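Local coordinates for protein HTH-type transcriptional regulator PrpR (Mycobacterium tuberculosis, PDB 6D2S) that regulates transcription of the genes for short-chain fatty acid catabolism through the glyoxylate and methylcitrate cycles, and is seen here without its DNA-binding helix-turn-helix region, at residues I18-F29 / Y129-E140; G160-H168 / K245-L255. All blocks are in the same frame, centred on the assembly; numbering follows the deposited sequence.

Overall arrangement
Near the N terminus, helix 19-31 packs against the end of helix 116-135 and the start of helix 138-147, and interaction 1 thereby closes a long excursion made mostly of helices that also includes the small sheet of strands 54-58, 75-79 and 67-70. The chain then runs on through helix 152-159 into helix 163-170. Interaction 2 closes a second, later loop, which runs through strands 183-189, 194-198 and 228-233 of the antiparallel sheet and returns by strand 239-247, tying the IrrE-like helices to the C-terminal regulator region. The two follow in series, centres about 19 Å apart, and meet where Leu135 and Leu136 touch Val161.

Interaction 1. Residues I18-F29 / Y129-E140; sequences IHDLDMAAERMF and YFAGAFLLPYRE. With NA (sodium ion), chain F.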
loop_
_atom_site.group_PDB
_atom_site.type_symbol
_atom_site.label_atom_id
_atom_site.label_comp_id
_atom_site.label_asym_id
_atom_site.label_seq_id
_atom_site.Cartn_x
_atom_site.Cartn_y
_atom_site.Cartn_z
ATOM N N ILE A 18 1.126 9.856 -6.437
ATOM C CA ILE A 18 1.689 9.909 -7.787
ATOM C C ILE A 18 0.520 10.050 -8.754
ATOM O O ILE A 18 -0.086 9.053 -9.158
ATOM C CB ILE A 18 2.521 8.663 -8.107
ATOM C CG1 ILE A 18 3.495 8.336 -6.975
ATOM C CG2 ILE A 18 3.236 8.821 -9.479
ATOM C CD1 ILE A 18 4.558 9.435 -6.701
ATOM N N HIS A 19 0.210 11.290 -9.151
ATOM C CA HIS A 19 -1.076 11.568 -9.789
ATOM C C HIS A 19 -1.262 10.787 -11.084
ATOM O O HIS A 19 -2.317 10.182 -11.311
ATOM C CB HIS A 19 -1.221 13.067 -10.057
ATOM C CG HIS A 19 -2.547 13.437 -10.643
ATOM N ND1 HIS A 19 -3.733 13.260 -9.959
ATOM C CD2 HIS A 19 -2.879 13.948 -11.853
ATOM C CE1 HIS A 19 -4.738 13.668 -10.717
ATOM N NE2 HIS A 19 -4.249 14.085 -11.872
ATOM N N ASP A 20 -0.264 10.810 -11.970
ATOM C CA ASP A 20 -0.472 10.192 -13.278
ATOM C C ASP A 20 -0.687 8.689 -13.165
ATOM O O ASP A 20 -1.468 8.114 -13.932
ATOM C CB ASP A 20 0.707 10.492 -14.208
ATOM C CG ASP A 20 0.799 11.958 -14.575
ATOM O OD1 ASP A 20 -0.258 12.609 -14.723
ATOM O OD2 ASP A 20 1.932 12.466 -14.698
ATOM N N LEU A 21 0.024 8.025 -12.242
ATOM C CA LEU A 21 -0.162 6.589 -12.058
ATOM C C LEU A 21 -1.459 6.287 -11.335
ATOM O O LEU A 21 -2.136 5.302 -11.647
ATOM C CB LEU A 21 0.991 5.990 -11.261
ATOM C CG LEU A 21 2.246 5.524 -11.962
ATOM C CD1 LEU A 21 3.134 4.871 -10.892
ATOM C CD2 LEU A 21 1.908 4.565 -13.103
ATOM N N ASP A 22 -1.787 7.099 -10.325
ATOM C CA ASP A 22 -3.034 6.914 -9.599
ATOM C C ASP A 22 -4.222 7.045 -10.548
ATOM O O ASP A 22 -5.141 6.216 -10.536
ATOM C CB ASP A 22 -3.111 7.930 -8.455
ATOM C CG ASP A 22 -3.874 7.403 -7.252
ATOM O OD1 ASP A 22 -5.085 7.150 -7.394
ATOM O OD2 ASP A 22 -3.255 7.228 -6.180
ATOM N N MET A 23 -4.213 8.084 -11.388
ATOM C CA MET A 23 -5.292 8.282 -12.356
ATOM C C MET A 23 -5.301 7.198 -13.425
ATOM O O MET A 23 -6.373 6.773 -13.874
ATOM C CB MET A 23 -5.156 9.662 -13.010
ATOM C CG MET A 23 -5.346 10.812 -12.054
ATOM S SD MET A 23 -7.103 11.019 -11.662
ATOM C CE MET A 23 -7.726 11.721 -13.193
ATOM N N ALA A 24 -4.120 6.752 -13.875
ATOM C CA ALA A 24 -4.094 5.696 -14.884
ATOM C C ALA A 24 -4.721 4.412 -14.347
ATOM O O ALA A 24 -5.486 3.744 -15.050
ATOM C CB ALA A 24 -2.664 5.440 -15.357
ATOM N N ALA A 25 -4.412 4.059 -13.098
ATOM C CA ALA A 25 -5.002 2.871 -12.486
ATOM C C ALA A 25 -6.515 3.005 -12.385
ATOM O O ALA A 25 -7.264 2.086 -12.745
ATOM C CB ALA A 25 -4.397 2.643 -11.096
ATOM N N GLU A 26 -6.984 4.153 -11.892
ATOM C CA GLU A 26 -8.417 4.341 -11.701
ATOM C C GLU A 26 -9.148 4.337 -13.038
ATOM O O GLU A 26 -10.231 3.751 -13.166
ATOM C CB GLU A 26 -8.670 5.651 -10.941
ATOM C CG GLU A 26 -10.110 5.788 -10.468
ATOM C CD GLU A 26 -10.327 6.994 -9.568
ATOM O OE1 GLU A 26 -9.516 7.947 -9.637
ATOM O OE2 GLU A 26 -11.318 6.995 -8.806
ATOM N N ARG A 27 -8.568 4.981 -14.051
ATOM C CA ARG A 27 -9.215 4.987 -15.361
ATOM C C ARG A 27 -9.218 3.595 -15.980
ATOM O O ARG A 27 -10.214 3.184 -16.591
ATOM C CB ARG A 27 -8.531 6.007 -16.274
ATOM C CG ARG A 27 -8.734 7.446 -15.788
ATOM C CD ARG A 27 -8.176 8.507 -16.736
ATOM N NE ARG A 27 -6.718 8.600 -16.684
ATOM C CZ ARG A 27 -6.032 9.705 -16.962
ATOM N NH1 ARG A 27 -6.672 10.817 -17.298
ATOM N NH2 ARG A 27 -4.708 9.701 -16.894
ATOM N N MET A 28 -8.128 2.842 -15.819
ATOM C CA MET A 28 -8.112 1.495 -16.379
ATOM C C MET A 28 -9.115 0.594 -15.668
ATOM O O MET A 28 -9.813 -0.198 -16.315
ATOM C CB MET A 28 -6.705 0.901 -16.307
ATOM C CG MET A 28 -6.544 -0.335 -17.167
ATOM S SD MET A 28 -4.852 -0.944 -17.099
ATOM C CE MET A 28 -3.944 0.563 -17.420
ATOM N N PHE A 29 -9.193 0.701 -14.338
ATOM C CA PHE A 29 -10.196 -0.031 -13.569
ATOM C C PHE A 29 -11.602 0.273 -14.082
ATOM O O PHE A 29 -12.393 -0.641 -14.345
ATOM C CB PHE A 29 -10.049 0.336 -12.086
ATOM C CG PHE A 29 -11.002 -0.384 -11.154
ATOM C CD1 PHE A 29 -12.336 -0.006 -11.063
ATOM C CD2 PHE A 29 -10.538 -1.400 -10.324
ATOM C CE1 PHE A 29 -13.207 -0.649 -10.183
ATOM C CE2 PHE A 29 -11.397 -2.054 -9.446
ATOM C CZ PHE A 29 -12.740 -1.674 -9.376
ATOM N N TYR A 129 2.946 0.896 -6.233
ATOM C CA TYR A 129 1.990 1.986 -6.033
ATOM C C TYR A 129 0.799 1.847 -6.976
ATOM O O TYR A 129 -0.368 1.970 -6.565
ATOM C CB TYR A 129 2.690 3.348 -6.234
ATOM C CG TYR A 129 1.751 4.534 -6.038
ATOM C CD1 TYR A 129 0.868 4.908 -7.037
ATOM C CD2 TYR A 129 1.754 5.265 -4.845
ATOM C CE1 TYR A 129 -0.010 5.973 -6.866
ATOM C CE2 TYR A 129 0.880 6.331 -4.659
ATOM C CZ TYR A 129 0.006 6.681 -5.679
ATOM O OH TYR A 129 -0.859 7.746 -5.514
ATOM N N PHE A 130 1.080 1.625 -8.261
ATOM C CA PHE A 130 0.016 1.417 -9.240
ATOM C C PHE A 130 -0.893 0.263 -8.835
ATOM O O PHE A 130 -2.123 0.365 -8.949
ATOM C CB PHE A 130 0.632 1.151 -10.618
ATOM C CG PHE A 130 -0.379 0.842 -11.688
ATOM C CD1 PHE A 130 -0.928 1.856 -12.463
ATOM C CD2 PHE A 130 -0.775 -0.473 -11.924
ATOM C CE1 PHE A 130 -1.850 1.565 -13.462
ATOM C CE2 PHE A 130 -1.694 -0.765 -12.915
ATOM C CZ PHE A 130 -2.232 0.250 -13.684
ATOM N N ALA A 131 -0.307 -0.853 -8.386
ATOM C CA ALA A 131 -1.126 -2.006 -8.012
ATOM C C ALA A 131 -2.062 -1.654 -6.863
ATOM O O ALA A 131 -3.241 -2.011 -6.882
ATOM C CB ALA A 131 -0.243 -3.199 -7.637
ATOM N N GLY A 132 -1.558 -0.929 -5.863
ATOM C CA GLY A 132 -2.431 -0.463 -4.794
ATOM C C GLY A 132 -3.536 0.448 -5.296
ATOM O O GLY A 132 -4.668 0.390 -4.811
ATOM N N ALA A 133 -3.222 1.317 -6.259
ATOM C CA ALA A 133 -4.210 2.260 -6.762
ATOM C C ALA A 133 -5.190 1.597 -7.718
ATOM O O ALA A 133 -6.268 2.145 -7.955
ATOM C CB ALA A 133 -3.528 3.443 -7.454
ATOM N N PHE A 134 -4.847 0.422 -8.250
ATOM C CA PHE A 134 -5.785 -0.326 -9.082
ATOM C C PHE A 134 -6.754 -1.148 -8.226
ATOM O O PHE A 134 -7.973 -1.137 -8.457
ATOM C CB PHE A 134 -4.998 -1.235 -10.038
ATOM C CG PHE A 134 -5.837 -1.798 -11.153
ATOM C CD1 PHE A 134 -6.712 -2.846 -10.913
ATOM C CD2 PHE A 134 -5.774 -1.262 -12.425
ATOM C CE1 PHE A 134 -7.511 -3.356 -11.928
ATOM C CE2 PHE A 134 -6.581 -1.768 -13.438
ATOM C CZ PHE A 134 -7.440 -2.816 -13.183
ATOM N N LEU A 135 -6.219 -1.879 -7.240
ATOM C CA LEU A 135 -7.062 -2.639 -6.316
ATOM C C LEU A 135 -7.970 -1.735 -5.499
ATOM O O LEU A 135 -9.075 -2.141 -5.115
ATOM C CB LEU A 135 -6.194 -3.460 -5.362
ATOM C CG LEU A 135 -5.785 -4.843 -5.876
ATOM C CD1 LEU A 135 -5.054 -4.722 -7.210
ATOM C CD2 LEU A 135 -4.935 -5.530 -4.832
ATOM N N LEU A 136 -7.504 -0.530 -5.183
ATOM C CA LEU A 136 -8.230 0.405 -4.331
ATOM C C LEU A 136 -8.373 1.707 -5.106
ATOM O O LEU A 136 -7.672 2.694 -4.839
ATOM C CB LEU A 136 -7.502 0.606 -3.002
ATOM C CG LEU A 136 -7.188 -0.716 -2.294
ATOM C CD1 LEU A 136 -6.176 -0.489 -1.143
ATOM C CD2 LEU A 136 -8.491 -1.357 -1.786
ATOM N N PRO A 137 -9.259 1.730 -6.097
ATOM C CA PRO A 137 -9.379 2.916 -6.954
ATOM C C PRO A 137 -9.767 4.135 -6.130
ATOM O O PRO A 137 -10.615 4.066 -5.235
ATOM C CB PRO A 137 -10.471 2.522 -7.964
ATOM C CG PRO A 137 -11.211 1.394 -7.319
ATOM C CD PRO A 137 -10.173 0.649 -6.513
ATOM N N TYR A 138 -9.157 5.273 -6.469
ATOM C CA TYR A 138 -9.089 6.394 -5.530
ATOM C C TYR A 138 -10.463 6.830 -5.025
ATOM O O TYR A 138 -10.702 6.872 -3.812
ATOM C CB TYR A 138 -8.352 7.580 -6.176
ATOM C CG TYR A 138 -7.924 8.614 -5.157
ATOM C CD1 TYR A 138 -8.857 9.493 -4.599
ATOM C CD2 TYR A 138 -6.600 8.703 -4.741
ATOM C CE1 TYR A 138 -8.484 10.432 -3.653
ATOM C CE2 TYR A 138 -6.213 9.652 -3.782
ATOM C CZ TYR A 138 -7.165 10.510 -3.251
ATOM O OH TYR A 138 -6.791 11.449 -2.314
ATOM N N ARG A 139 -11.364 7.230 -5.931
ATOM C CA ARG A 139 -12.609 7.834 -5.470
ATOM C C ARG A 139 -13.457 6.826 -4.710
ATOM O O ARG A 139 -14.069 7.157 -3.686
ATOM C CB ARG A 139 -13.398 8.410 -6.651
ATOM C CG ARG A 139 -12.778 9.647 -7.284
ATOM C CD ARG A 139 -13.714 10.228 -8.331
ATOM N NE ARG A 139 -13.153 11.398 -8.997
ATOM C CZ ARG A 139 -13.757 12.061 -9.979
ATOM N NH1 ARG A 139 -14.948 11.669 -10.414
ATOM N NH2 ARG A 139 -13.171 13.116 -10.529
ATOM N N GLU A 140 -13.522 5.595 -5.209
ATOM C CA GLU A 140 -14.285 4.561 -4.522
ATOM C C GLU A 140 -13.695 4.271 -3.148
ATOM O O GLU A 140 -14.432 4.132 -2.163
ATOM C CB GLU A 140 -14.321 3.287 -5.377
ATOM C CG GLU A 140 -15.046 2.131 -4.708
ATOM C CD GLU A 140 -15.127 0.886 -5.590
ATOM O OE1 GLU A 140 -15.001 1.010 -6.827
ATOM O OE2 GLU A 140 -15.310 -0.213 -5.033
HETATM NA NA NA F . 2.238 14.536 -15.672
HETATM O O HOH W 1 -6.897 4.861 -8.255
HETATM O O HOH W 2 -13.077 5.032 -8.077
HETATM O O HOH W 3 4.408 13.973 -13.699
#
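Phe130 fits as a knob into a hole formed by Leu21, Ala24, Ala25 and Met28, with Ala25 CB lying over one face of its ring, 4.1 Å from the centroid. That small methyl lets the backbones approach closely, Ala25 CA and Phe134 CA being 4.7 Å apart, while its CB also meets Ala133 CB. Next along, Phe29 turns its edge to the face of Phe134, the planes 64° apart, and takes Pro137 CG squarely over its own face, 3.9 Å above the centre. Phe29 reaches both because its CG stands opposite the backbone N (chi1 -178°), which carries the ring forward to the bend between the two partner helices. Met28 lies at the rim of Phe134, its sulfur making an oblique Met-aromatic contact.

At the start of helix 19-31, Ile18 CG1 sits over the centre of the Tyr129 ring. The hydroxyl of that tyrosine accepts from Ile18 N, 3.0 Å to Tyr129 OH and nearly straight, and gives a weak bond to Asp22 OD2. Asp22 is also held by salt bridges to Arg169 and Arg175. A water lies within bonding distance of Asp22 OD1 and Ala133 O and accepts from Tyr138 N. Glu26, extended beyond CG, receives Arg139 N at OE2 (2.9 Å) from above the carboxylate plane; a second water joins OE2 to Glu140 N. Three successive amides starting helix 138-147 are thus taken up, Arg139's by the carboxylate itself, the others by waters. Arg175 pairs with Glu26 OE1.

Leu43 and Leu46 of helix 39-51 pack on Phe134 from outside the pair. Segments 19-29 and 129-135 cross at -40°, axes 8.0 Å apart: a close helix pair, Ala25 against Ala133 with aromatic rings packed round them, in the helical, IrrE-like part of PrpR.

Interaction 2. Residues G160-H168 / K245-L255; sequences GVGFETVCH and KTTAADGLGYL. With CA (calcium ion), chain C.
A calcium-binding loop docks here on the first turn of helix 163-170, and Glu164 joins the two through the ion's second shell. Calcium is held directly by Ala248 O, Asp250 OD2 and Leu252 O, with three waters completing the ligands found. Two of those waters donate to the carboxylate, one to Glu164 OE1 and the other to Glu164 OE2, each at 2.6 Å. OE2 also accepts from Leu255 N at 2.9 Å on its anti lone pair, so the acid bridges the hydrated ion and the backbone just beyond the loop. Its chain is folded back to do this, with CG wedged between backbone N and carbonyl carbon (chi1 69°) and a further bend at chi2. Within the loop, Asp250 OD2 takes the amide of Leu252 in an Asx turn.

Gly162 and Gly253 bring the backbones together, their CA atoms 4.0 Å apart, and Gly253 CA also lies 3.2 Å from Glu164 OE2; Leu252 CG is close by, against Gly162 N. Glu164 CG covers one face of the Tyr254 ring, and the tyrosine OH reaches His168 CB. At the other end Lys245 lays CE over a face of Phe163, 4.0 Å from the centroid, while its NZ forms a salt bridge with Asp153 of helix 152-159. Strand 239-247 is bonded to strand 261-268, whose Phe261 and Val263 pack on Leu255, and Phe185 of strand 183-189 backs Tyr254.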
loop_
_atom_site.group_PDB
_atom_site.type_symbol
_atom_site.label_atom_id
_atom_site.label_comp_id
_atom_site.label_asym_id
_atom_site.label_seq_id
_atom_site.Cartn_x
_atom_site.Cartn_y
_atom_site.Cartn_z
ATOM N N GLY A 160 -11.193 -6.830 -0.007
ATOM C CA GLY A 160 -10.518 -8.115 -0.075
ATOM C C GLY A 160 -9.011 -8.043 -0.005
ATOM O O GLY A 160 -8.326 -8.870 -0.625
ATOM N N VAL A 161 -8.464 -7.086 0.743
ATOM C CA VAL A 161 -7.025 -6.886 0.820
ATOM C C VAL A 161 -6.592 -6.896 2.282
ATOM O O VAL A 161 -7.407 -6.801 3.201
ATOM C CB VAL A 161 -6.583 -5.581 0.122
ATOM C CG1 VAL A 161 -6.963 -5.627 -1.359
ATOM C CG2 VAL A 161 -7.220 -4.368 0.793
ATOM N N GLY A 162 -5.276 -7.004 2.487
ATOM C CA GLY A 162 -4.734 -7.104 3.828
ATOM C C GLY A 162 -4.588 -5.763 4.537
ATOM O O GLY A 162 -4.681 -4.690 3.947
ATOM N N PHE A 163 -4.346 -5.864 5.845
ATOM C CA PHE A 163 -4.291 -4.697 6.725
ATOM C C PHE A 163 -3.252 -3.675 6.260
ATOM O O PHE A 163 -3.546 -2.477 6.177
ATOM C CB PHE A 163 -3.996 -5.175 8.146
ATOM C CG PHE A 163 -4.196 -4.126 9.204
ATOM C CD1 PHE A 163 -3.154 -3.298 9.576
ATOM C CD2 PHE A 163 -5.423 -3.987 9.836
ATOM C CE1 PHE A 163 -3.330 -2.341 10.565
ATOM C CE2 PHE A 163 -5.605 -3.033 10.822
ATOM C CZ PHE A 163 -4.557 -2.205 11.180
ATOM N N GLU A 164 -2.021 -4.118 5.959
ATOM C CA GLU A 164 -1.014 -3.135 5.566
ATOM C C GLU A 164 -1.305 -2.556 4.188
ATOM O O GLU A 164 -0.904 -1.420 3.905
ATOM C CB GLU A 164 0.398 -3.734 5.613
ATOM C CG GLU A 164 0.697 -4.784 4.555
ATOM C CD GLU A 164 0.376 -6.198 5.014
ATOM O OE1 GLU A 164 -0.592 -6.382 5.798
ATOM O OE2 GLU A 164 1.110 -7.123 4.594
ATOM N N THR A 165 -1.999 -3.307 3.324
ATOM C CA THR A 165 -2.373 -2.770 2.018
ATOM C C THR A 165 -3.357 -1.616 2.170
ATOM O O THR A 165 -3.219 -0.586 1.501
ATOM C CB THR A 165 -2.958 -3.885 1.145
ATOM O OG1 THR A 165 -2.010 -4.958 1.059
ATOM C CG2 THR A 165 -3.274 -3.382 -0.271
ATOM N N VAL A 166 -4.342 -1.765 3.063
ATOM C CA VAL A 166 -5.255 -0.659 3.369
ATOM C C VAL A 166 -4.487 0.521 3.953
ATOM O O VAL A 166 -4.683 1.669 3.545
ATOM C CB VAL A 166 -6.363 -1.114 4.336
ATOM C CG1 VAL A 166 -7.245 0.085 4.727
ATOM C CG2 VAL A 166 -7.219 -2.243 3.715
ATOM N N CYS A 167 -3.638 0.259 4.954
ATOM C CA CYS A 167 -2.916 1.354 5.614
ATOM C C CYS A 167 -2.067 2.124 4.618
ATOM O O CYS A 167 -2.038 3.361 4.623
ATOM C CB CYS A 167 -2.026 0.828 6.736
ATOM S SG CYS A 167 -2.887 0.278 8.179
ATOM N N HIS A 168 -1.336 1.409 3.769
ATOM C CA HIS A 168 -0.514 2.118 2.804
ATOM C C HIS A 168 -1.375 2.974 1.893
ATOM O O HIS A 168 -1.055 4.142 1.639
ATOM C CB HIS A 168 0.343 1.154 1.984
ATOM C CG HIS A 168 1.335 1.864 1.119
ATOM N ND1 HIS A 168 1.009 2.369 -0.123
ATOM C CD2 HIS A 168 2.627 2.207 1.337
ATOM C CE1 HIS A 168 2.063 2.973 -0.641
ATOM N NE2 HIS A 168 3.058 2.890 0.225
ATOM N N LYS A 245 -1.434 -2.510 14.235
ATOM C CA LYS A 245 -1.694 -3.930 14.403
ATOM C C LYS A 245 -0.546 -4.708 13.784
ATOM O O LYS A 245 0.095 -4.234 12.838
ATOM C CB LYS A 245 -3.022 -4.330 13.748
ATOM C CG LYS A 245 -3.522 -5.703 14.142
ATOM C CD LYS A 245 -4.938 -5.939 13.646
ATOM C CE LYS A 245 -4.929 -6.503 12.242
ATOM N NZ LYS A 245 -6.286 -6.979 11.835
ATOM N N THR A 246 -0.296 -5.905 14.316
ATOM C CA THR A 246 0.608 -6.818 13.634
ATOM C C THR A 246 -0.065 -7.340 12.373
ATOM O O THR A 246 -1.295 -7.373 12.263
ATOM C CB THR A 246 1.010 -8.000 14.526
ATOM O OG1 THR A 246 -0.156 -8.718 14.942
ATOM C CG2 THR A 246 1.782 -7.528 15.745
ATOM N N THR A 247 0.756 -7.734 11.411
ATOM C CA THR A 247 0.284 -8.348 10.181
ATOM C C THR A 247 0.488 -9.852 10.290
ATOM O O THR A 247 1.566 -10.307 10.688
ATOM C CB THR A 247 1.041 -7.799 8.973
ATOM O OG1 THR A 247 2.384 -8.302 8.988
ATOM C CG2 THR A 247 1.083 -6.285 9.033
ATOM N N ALA A 248 -0.546 -10.614 9.960
ATOM C CA ALA A 248 -0.413 -12.063 9.951
ATOM C C ALA A 248 0.491 -12.489 8.799
ATOM O O ALA A 248 0.368 -11.981 7.680
ATOM C CB ALA A 248 -1.785 -12.723 9.831
ATOM N N ALA A 249 1.412 -13.407 9.085
ATOM C CA ALA A 249 2.309 -13.968 8.073
ATOM C C ALA A 249 1.538 -15.044 7.321
ATOM O O ALA A 249 1.493 -16.207 7.721
ATOM C CB ALA A 249 3.574 -14.527 8.716
ATOM N N ASP A 250 0.919 -14.643 6.211
ATOM C CA ASP A 250 0.009 -15.516 5.480
ATOM C C ASP A 250 -0.057 -15.098 4.015
ATOM O O ASP A 250 0.926 -14.583 3.472
ATOM C CB ASP A 250 -1.377 -15.484 6.129
ATOM C CG ASP A 250 -2.007 -14.109 6.088
ATOM O OD1 ASP A 250 -3.181 -13.979 6.497
ATOM O OD2 ASP A 250 -1.335 -13.157 5.627
ATOM N N GLY A 251 -1.207 -15.296 3.371
ATOM C CA GLY A 251 -1.369 -15.003 1.962
ATOM C C GLY A 251 -1.968 -13.652 1.625
ATOM O O GLY A 251 -2.271 -13.404 0.453
ATOM N N LEU A 252 -2.151 -12.765 2.596
ATOM C CA LEU A 252 -2.752 -11.466 2.341
ATOM C C LEU A 252 -1.810 -10.357 2.799
ATOM O O LEU A 252 -0.980 -10.558 3.687
ATOM C CB LEU A 252 -4.102 -11.346 3.051
ATOM C CG LEU A 252 -5.166 -10.435 2.443
ATOM C CD1 LEU A 252 -5.421 -10.766 0.980
ATOM C CD2 LEU A 252 -6.459 -10.556 3.251
ATOM N N GLY A 253 -1.948 -9.182 2.185
ATOM C CA GLY A 253 -1.059 -8.071 2.463
ATOM C C GLY A 253 0.234 -8.158 1.675
ATOM O O GLY A 253 0.698 -9.256 1.357
ATOM N N TYR A 254 0.832 -7.009 1.353
ATOM C CA TYR A 254 2.020 -7.020 0.511
ATOM C C TYR A 254 3.291 -7.359 1.275
ATOM O O TYR A 254 4.304 -7.658 0.639
ATOM C CB TYR A 254 2.199 -5.671 -0.204
ATOM C CG TYR A 254 2.426 -4.484 0.719
ATOM C CD1 TYR A 254 3.691 -4.210 1.239
ATOM C CD2 TYR A 254 1.381 -3.629 1.053
ATOM C CE1 TYR A 254 3.895 -3.124 2.082
ATOM C CE2 TYR A 254 1.583 -2.539 1.892
ATOM C CZ TYR A 254 2.836 -2.293 2.402
ATOM O OH TYR A 254 3.032 -1.207 3.235
ATOM N N LEU A 255 3.277 -7.323 2.607
ATOM C CA LEU A 255 4.492 -7.627 3.352
ATOM C C LEU A 255 4.769 -9.127 3.324
ATOM O O LEU A 255 3.866 -9.944 3.529
ATOM C CB LEU A 255 4.381 -7.117 4.789
ATOM C CG LEU A 255 4.462 -5.587 4.902
ATOM C CD1 LEU A 255 4.071 -5.086 6.293
ATOM C CD2 LEU A 255 5.860 -5.087 4.530
HETATM CA CA CA C . -0.569 -10.852 5.897
HETATM O O HOH W 4 -1.733 -8.724 6.124
HETATM O O HOH W 5 1.169 -9.326 5.926
HETATM O O HOH W 6 0.938 -12.560 4.639
#